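PDB 5K2I: 1-Cys peroxiredoxin from Vibrio vulnificus MO6-24/O, which scavenges peroxides and nitric oxide, reducing peroxides through a peroxidatic cysteine. Local coordinates for the interface of chains A and B. Residues are numbered along the deposited sequence; one frame, centred on the assembly and turned at random. Chains: chain A/B, 1-Cys peroxiredoxin.

The interface of chains A and B. Residues chain A 41, 45-46, 117, 124; chain B 49, 145.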
ATOM      1  N   PRO A  41      -1.018   7.510   7.794  1.00  7.67           N
ATOM      2  CA  PRO A  41      -0.170   6.971   8.856  1.00  8.47           C
ATOM      3  C   PRO A  41       0.921   7.935   9.280  1.00  7.75           C
ATOM      4  O   PRO A  41       1.492   7.784  10.367  1.00  9.19           O
ATOM      5  CB  PRO A  41       0.455   5.726   8.220  1.00  9.86           C
ATOM      6  CG  PRO A  41      -0.438   5.391   7.057  1.00 12.32           C
ATOM      7  CD  PRO A  41      -0.905   6.723   6.552  1.00 10.47           C
ATOM      8  N   THR A  45       4.678  10.633   4.554  1.00 11.37           N
ATOM      9  CA  THR A  45       4.760   9.221   4.165  1.00 11.71           C
ATOM     10  C   THR A  45       4.024   8.989   2.845  1.00 12.73           C
ATOM     11  O   THR A  45       3.149   9.765   2.456  1.00 14.03           O
ATOM     12  CB  THR A  45       4.196   8.250   5.258  1.00 12.00           C
ATOM     13  OG1 THR A  45       2.772   8.389   5.366  1.00 14.27           O
ATOM     14  CG2 THR A  45       4.875   8.486   6.590  1.00 14.71           C
ATOM     15  N   PRO A  46       4.385   7.917   2.133  1.00 12.90           N
ATOM     16  CA  PRO A  46       3.717   7.732   0.846  1.00 16.69           C
ATOM     17  C   PRO A  46       2.351   7.077   1.004  1.00 18.63           C
ATOM     18  O   PRO A  46       2.169   6.133   1.784  1.00 18.45           O
ATOM     19  CB  PRO A  46       4.691   6.848   0.067  1.00 18.09           C
ATOM     20  CG  PRO A  46       5.499   6.152   1.096  1.00 15.24           C
ATOM     21  CD  PRO A  46       5.543   7.027   2.319  1.00 14.31           C
ATOM     22  N   PHE A 117       8.972   1.589  12.599  1.00  9.35           N
ATOM     23  CA  PHE A 117       8.877   2.709  11.675  1.00 11.31           C
ATOM     24  C   PHE A 117       8.495   3.988  12.416  1.00  9.40           C
ATOM     25  O   PHE A 117       9.162   5.015  12.289  1.00  9.76           O
ATOM     26  CB  PHE A 117       7.852   2.448  10.564  1.00 10.52           C
ATOM     27  CG  PHE A 117       7.521   3.679   9.777  1.00  9.79           C
ATOM     28  CD1 PHE A 117       8.402   4.164   8.827  1.00  9.25           C
ATOM     29  CD2 PHE A 117       6.348   4.385  10.027  1.00  9.23           C
ATOM     30  CE1 PHE A 117       8.121   5.318   8.119  1.00 10.89           C
ATOM     31  CE2 PHE A 117       6.057   5.552   9.332  1.00  9.60           C
ATOM     32  CZ  PHE A 117       6.944   6.019   8.376  1.00 11.92           C
ATOM     33  N   ARG A 124      -5.347   4.551   7.374  1.00  7.15           N
ATOM     34  CA  ARG A 124      -5.905   5.446   6.363  1.00  7.14           C
ATOM     35  C   ARG A 124      -7.418   5.346   6.347  1.00  7.00           C
ATOM     36  O   ARG A 124      -7.965   4.255   6.249  1.00  9.02           O
ATOM     37  CB  ARG A 124      -5.360   5.097   4.977  1.00  7.97           C
ATOM     38  CG  ARG A 124      -3.873   5.317   4.844  1.00  9.14           C
ATOM     39  CD  ARG A 124      -3.385   5.043   3.422  1.00 10.15           C
ATOM     40  NE  ARG A 124      -1.932   5.160   3.339  1.00 11.18           N
ATOM     41  CZ  ARG A 124      -1.098   4.161   3.603  1.00 13.47           C
ATOM     42  NH1 ARG A 124      -1.573   2.976   3.962  1.00 16.60           N
ATOM     43  NH2 ARG A 124       0.215   4.344   3.520  1.00 13.61           N
TER
ATOM     44  N   SER B  49       3.367   3.112  -3.574  1.00 23.83           N
ATOM     45  CA  SER B  49       4.734   3.169  -3.061  1.00 28.48           C
ATOM     46  C   SER B  49       5.362   1.784  -2.948  1.00 24.85           C
ATOM     47  O   SER B  49       6.575   1.663  -2.770  1.00 25.98           O
ATOM     48  CB  SER B  49       4.772   3.864  -1.699  1.00 26.85           C
ATOM     49  OG  SER B  49       3.972   3.185  -0.745  1.00 35.30           O
ATOM     50  N   PHE B 145       6.397   0.492   5.942  1.00 13.43           N
ATOM     51  CA  PHE B 145       6.914   1.066   4.703  1.00 14.62           C
ATOM     52  C   PHE B 145       8.199   0.389   4.232  1.00 14.63           C
ATOM     53  O   PHE B 145       9.060   1.022   3.630  1.00 16.41           O
ATOM     54  CB  PHE B 145       7.108   2.580   4.866  1.00 12.92           C
ATOM     55  CG  PHE B 145       5.821   3.313   5.102  1.00 13.22           C
ATOM     56  CD1 PHE B 145       5.037   3.709   4.040  1.00 13.68           C
ATOM     57  CD2 PHE B 145       5.377   3.572   6.388  1.00 12.06           C
ATOM     58  CE1 PHE B 145       3.839   4.368   4.250  1.00 13.16           C
ATOM     59  CE2 PHE B 145       4.179   4.235   6.606  1.00 15.21           C
ATOM     60  CZ  PHE B 145       3.417   4.638   5.537  1.00 13.79           C
TER
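B:Phe145 reaches across the two-fold interface of the deposited dimer to residues of the partner's active-site motif, and so probably helps to wall that pocket. The receiving residues belong to the peroxiredoxin PxxxTxxC motif, A:Pro41, A:Thr45 and A:Pro46, together with A:Phe117 and A:Arg124, the latter probably the family's conserved active-site arginine.

Apolar packing dominates. The two phenyl rings meet with one corner of B:Phe145 directed into a face of A:Phe117: CD2 stands 3.4 Å above the plane of the A:Phe117 ring, over its centre, and the planes are inclined by about 47° rather than stacked. With CG anti to the backbone N (chi1 168°), the A:Phe117 ring swings towards the partner, and its second torsion turns the face. On one face of B:Phe145, A:Thr45 sits over the rim, its CB 3.7 Å from CZ, while A:Pro46 leans on the same face farther along, CD lying 3.7 Å from CE1. A:Pro41 adds a looser touch to the far end of the ring. Beside this cluster, A:Pro46 also turns CB towards CB of B:Ser49, at a snug 3.5 Å, although the serine is poorly ordered.

The polar component lies at the ring's inserted tip, the CE1 and CZ end. A:Arg124, extended from CG to NE, brings NH2 to the CE1–CZ edge from the side away from A:Thr45, 3.7 Å from CE1 of B:Phe145, its guanidinium steeply turned (76°) against the ring. Packing of A:Pro41 CG over one guanidinium face helps hold that group in place. Within its own chain, NH2 of A:Arg124 gives a 3.2 Å hydrogen bond to O of A:Pro46, in the carbonyl plane, and this same carbonyl oxygen lies 3.5 Å from CE1 of B:Phe145.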